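Local coordinates for putative OMPA family lipoprotein (PDB 4B5C), which is a peptidoglycan-associated lipoprotein of the outer membrane that probably works in the Tol-Pal system to maintain outer-membrane integrity and support membrane invagination during cell division, at residues Arg64-Gln69 with Arg94-Leu99. Numbering follows the deposited sequence.
Sequences RHILIQ and RALSLL
Leu96 meets Ile66 and Ile68 through a single methyl group. Its CD1 lies 4.0 Å from Ile66 CD1 and is equally near Ile68 CD1, at 4.0 Å. The two approaches differ. Ile66 and Leu96 extend toward each other and meet tip to tip. Ile68 and Leu96 instead run past each other in opposite directions, and their CD1 methyls touch in passing. In Ile66 the first torsion (chi1 63°) sets CG1 between the backbone N and the carbonyl carbon, and an extended second torsion carries CD1 out toward the helix. In Ile68 CG1 lies beside the backbone N (chi1 -52°), and the extended second torsion places CD1 within contact of Leu96 CD1. The contact is wholly apolar and no hydrogen bond crosses it. Only 79 Å² is buried between the two segments, and the nearest CA atoms, those of Ile68 and Leu96, are 10.5 Å apart. Strand and helix are thus bridged by side-chain ends, with the backbones well separated. Strand 66-71 and helix 78-98 belong to a beta-alpha-beta unit of the OmpA-like domain, completed by strand 106-112. The helix packs on one face of the mixed sheet, and Leu96 sits in its last turn. The three residues are buried, and others close around them. Leu96 also touches Met106 of the parallel neighbouring strand and Val101 of the loop after the helix. Ile66 reaches Leu58 of helix 48-60, while Ile68 packs on Ala89, Val92 and Arg93, earlier in the same helix as Leu96.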
ATOM      1  N   ARG A  64      -9.437   7.995 -12.075  1.00 44.72           N
ATOM      2  CA  ARG A  64      -9.347   7.115 -10.917  1.00 45.42           C
ATOM      3  C   ARG A  64      -8.372   7.642  -9.868  1.00 49.33           C
ATOM      4  O   ARG A  64      -7.202   7.897 -10.162  1.00 46.70           O
ATOM      5  CB  ARG A  64      -8.947   5.703 -11.344  1.00 38.61           C
ATOM      6  CG  ARG A  64     -10.091   4.889 -11.910  1.00 56.06           C
ATOM      7  CD  ARG A  64     -11.242   4.834 -10.921  1.00 57.95           C
ATOM      8  NE  ARG A  64     -12.306   3.946 -11.374  1.00 69.77           N
ATOM      9  CZ  ARG A  64     -13.475   3.809 -10.756  1.00 76.03           C
ATOM     10  NH1 ARG A  64     -13.734   4.509  -9.659  1.00 78.45           N
ATOM     11  NH2 ARG A  64     -14.386   2.974 -11.238  1.00 70.37           N
ATOM     12  N   HIS A  65      -8.867   7.805  -8.645  1.00 39.97           N
ATOM     13  CA  HIS A  65      -8.037   8.227  -7.527  1.00 33.02           C
ATOM     14  C   HIS A  65      -7.883   7.077  -6.538  1.00 43.03           C
ATOM     15  O   HIS A  65      -8.783   6.250  -6.391  1.00 36.71           O
ATOM     16  CB  HIS A  65      -8.653   9.433  -6.818  1.00 35.65           C
ATOM     17  CG  HIS A  65      -8.690  10.676  -7.653  1.00 43.07           C
ATOM     18  ND1 HIS A  65      -9.310  10.729  -8.883  1.00 51.87           N
ATOM     19  CD2 HIS A  65      -8.191  11.913  -7.429  1.00 51.60           C
ATOM     20  CE1 HIS A  65      -9.185  11.945  -9.383  1.00 60.28           C
ATOM     21  NE2 HIS A  65      -8.510  12.684  -8.521  1.00 55.61           N
ATOM     22  N   ILE A  66      -6.741   7.026  -5.863  1.00 36.77           N
ATOM     23  CA  ILE A  66      -6.505   6.003  -4.852  1.00 39.16           C
ATOM     24  C   ILE A  66      -5.822   6.585  -3.621  1.00 38.90           C
ATOM     25  O   ILE A  66      -4.998   7.493  -3.728  1.00 36.68           O
ATOM     26  CB  ILE A  66      -5.626   4.854  -5.389  1.00 34.56           C
ATOM     27  CG1 ILE A  66      -4.236   5.376  -5.763  1.00 31.92           C
ATOM     28  CG2 ILE A  66      -6.290   4.175  -6.576  1.00 34.92           C
ATOM     29  CD1 ILE A  66      -3.199   4.284  -5.928  1.00 26.24           C
ATOM     30  N   LEU A  67      -6.182   6.063  -2.453  1.00 29.80           N
ATOM     31  CA  LEU A  67      -5.433   6.340  -1.235  1.00 28.54           C
ATOM     32  C   LEU A  67      -4.478   5.183  -0.975  1.00 27.91           C
ATOM     33  O   LEU A  67      -4.882   4.022  -0.957  1.00 32.47           O
ATOM     34  CB  LEU A  67      -6.362   6.530  -0.033  1.00 31.22           C
ATOM     35  CG  LEU A  67      -7.174   7.824   0.053  1.00 39.40           C
ATOM     36  CD1 LEU A  67      -7.933   7.880   1.372  1.00 40.24           C
ATOM     37  CD2 LEU A  67      -6.276   9.040  -0.094  1.00 35.82           C
ATOM     38  N   ILE A  68      -3.204   5.499  -0.797  1.00 28.07           N
ATOM     39  CA  ILE A  68      -2.229   4.485  -0.439  1.00 25.99           C
ATOM     40  C   ILE A  68      -2.067   4.511   1.072  1.00 30.56           C
ATOM     41  O   ILE A  68      -1.387   5.381   1.619  1.00 30.62           O
ATOM     42  CB  ILE A  68      -0.875   4.720  -1.130  1.00 24.19           C
ATOM     43  CG1 ILE A  68      -1.075   4.887  -2.640  1.00 21.38           C
ATOM     44  CG2 ILE A  68       0.083   3.574  -0.834  1.00 20.54           C
ATOM     45  CD1 ILE A  68       0.206   5.164  -3.407  1.00 24.93           C
ATOM     46  N   GLN A  69      -2.710   3.562   1.742  1.00 28.97           N
ATOM     47  CA  GLN A  69      -2.752   3.543   3.199  1.00 28.14           C
ATOM     48  C   GLN A  69      -1.686   2.636   3.794  1.00 25.15           C
ATOM     49  O   GLN A  69      -1.719   1.416   3.613  1.00 24.47           O
ATOM     50  CB  GLN A  69      -4.141   3.117   3.676  1.00 26.15           C
ATOM     51  CG  GLN A  69      -5.264   3.954   3.083  1.00 26.36           C
ATOM     52  CD  GLN A  69      -6.636   3.464   3.493  1.00 40.02           C
ATOM     53  OE1 GLN A  69      -6.768   2.488   4.234  1.00 34.55           O
ATOM     54  NE2 GLN A  69      -7.671   4.141   3.010  1.00 46.49           N
ATOM     55  N   ARG A  94       5.861   6.529  -4.682  1.00 25.79           N
ATOM     56  CA  ARG A  94       7.024   6.830  -5.514  1.00 32.12           C
ATOM     57  C   ARG A  94       7.220   5.777  -6.607  1.00 31.29           C
ATOM     58  O   ARG A  94       7.605   6.101  -7.733  1.00 26.75           O
ATOM     59  CB  ARG A  94       8.290   6.981  -4.664  1.00 30.52           C
ATOM     60  CG  ARG A  94       8.299   8.235  -3.799  1.00 31.27           C
ATOM     61  CD  ARG A  94       9.634   8.445  -3.088  1.00 40.03           C
ATOM     62  NE  ARG A  94       9.830   7.517  -1.976  1.00 44.54           N
ATOM     63  CZ  ARG A  94      10.623   6.451  -2.021  1.00 51.50           C
ATOM     64  NH1 ARG A  94      11.304   6.173  -3.126  1.00 44.14           N
ATOM     65  NH2 ARG A  94      10.738   5.663  -0.960  1.00 44.71           N
ATOM     66  N   ALA A  95       6.949   4.518  -6.271  1.00 24.01           N
ATOM     67  CA  ALA A  95       7.023   3.438  -7.245  1.00 27.88           C
ATOM     68  C   ALA A  95       6.038   3.689  -8.385  1.00 29.71           C
ATOM     69  O   ALA A  95       6.372   3.517  -9.558  1.00 24.01           O
ATOM     70  CB  ALA A  95       6.736   2.101  -6.578  1.00 21.83           C
ATOM     71  N   LEU A  96       4.828   4.104  -8.027  1.00 20.61           N
ATOM     72  CA  LEU A  96       3.797   4.405  -9.009  1.00 26.97           C
ATOM     73  C   LEU A  96       4.129   5.672  -9.792  1.00 25.64           C
ATOM     74  O   LEU A  96       3.873   5.750 -10.993  1.00 28.30           O
ATOM     75  CB  LEU A  96       2.427   4.531  -8.334  1.00 19.08           C
ATOM     76  CG  LEU A  96       1.812   3.229  -7.811  1.00 31.80           C
ATOM     77  CD1 LEU A  96       0.501   3.486  -7.078  1.00 19.06           C
ATOM     78  CD2 LEU A  96       1.608   2.241  -8.951  1.00 26.58           C
ATOM     79  N   SER A  97       4.697   6.663  -9.108  1.00 25.72           N
ATOM     80  CA  SER A  97       5.105   7.904  -9.765  1.00 31.83           C
ATOM     81  C   SER A  97       6.186   7.623 -10.798  1.00 32.63           C
ATOM     82  O   SER A  97       6.141   8.129 -11.922  1.00 25.94           O
ATOM     83  CB  SER A  97       5.625   8.915  -8.741  1.00 27.41           C
ATOM     84  OG  SER A  97       4.641   9.209  -7.764  1.00 32.83           O
ATOM     85  N   LEU A  98       7.162   6.812 -10.404  1.00 26.02           N
ATOM     86  CA  LEU A  98       8.249   6.431 -11.293  1.00 26.10           C
ATOM     87  C   LEU A  98       7.699   5.739 -12.537  1.00 32.04           C
ATOM     88  O   LEU A  98       8.278   5.836 -13.617  1.00 28.29           O
ATOM     89  CB  LEU A  98       9.225   5.503 -10.566  1.00 24.85           C
ATOM     90  CG  LEU A  98      10.578   5.253 -11.232  1.00 36.37           C
ATOM     91  CD1 LEU A  98      11.413   6.527 -11.234  1.00 35.04           C
ATOM     92  CD2 LEU A  98      11.320   4.128 -10.529  1.00 31.55           C
ATOM     93  N   LEU A  99       6.580   5.041 -12.380  1.00 28.24           N
ATOM     94  CA  LEU A  99       5.973   4.314 -13.489  1.00 29.02           C
ATOM     95  C   LEU A  99       5.077   5.209 -14.342  1.00 34.56           C
ATOM     96  O   LEU A  99       4.520   4.764 -15.346  1.00 37.87           O
ATOM     97  CB  LEU A  99       5.191   3.106 -12.975  1.00 22.05           C
ATOM     98  CG  LEU A  99       6.045   1.961 -12.428  1.00 25.65           C
ATOM     99  CD1 LEU A  99       5.228   1.043 -11.527  1.00 22.87           C
ATOM    100  CD2 LEU A  99       6.690   1.180 -13.565  1.00 19.90           C
TER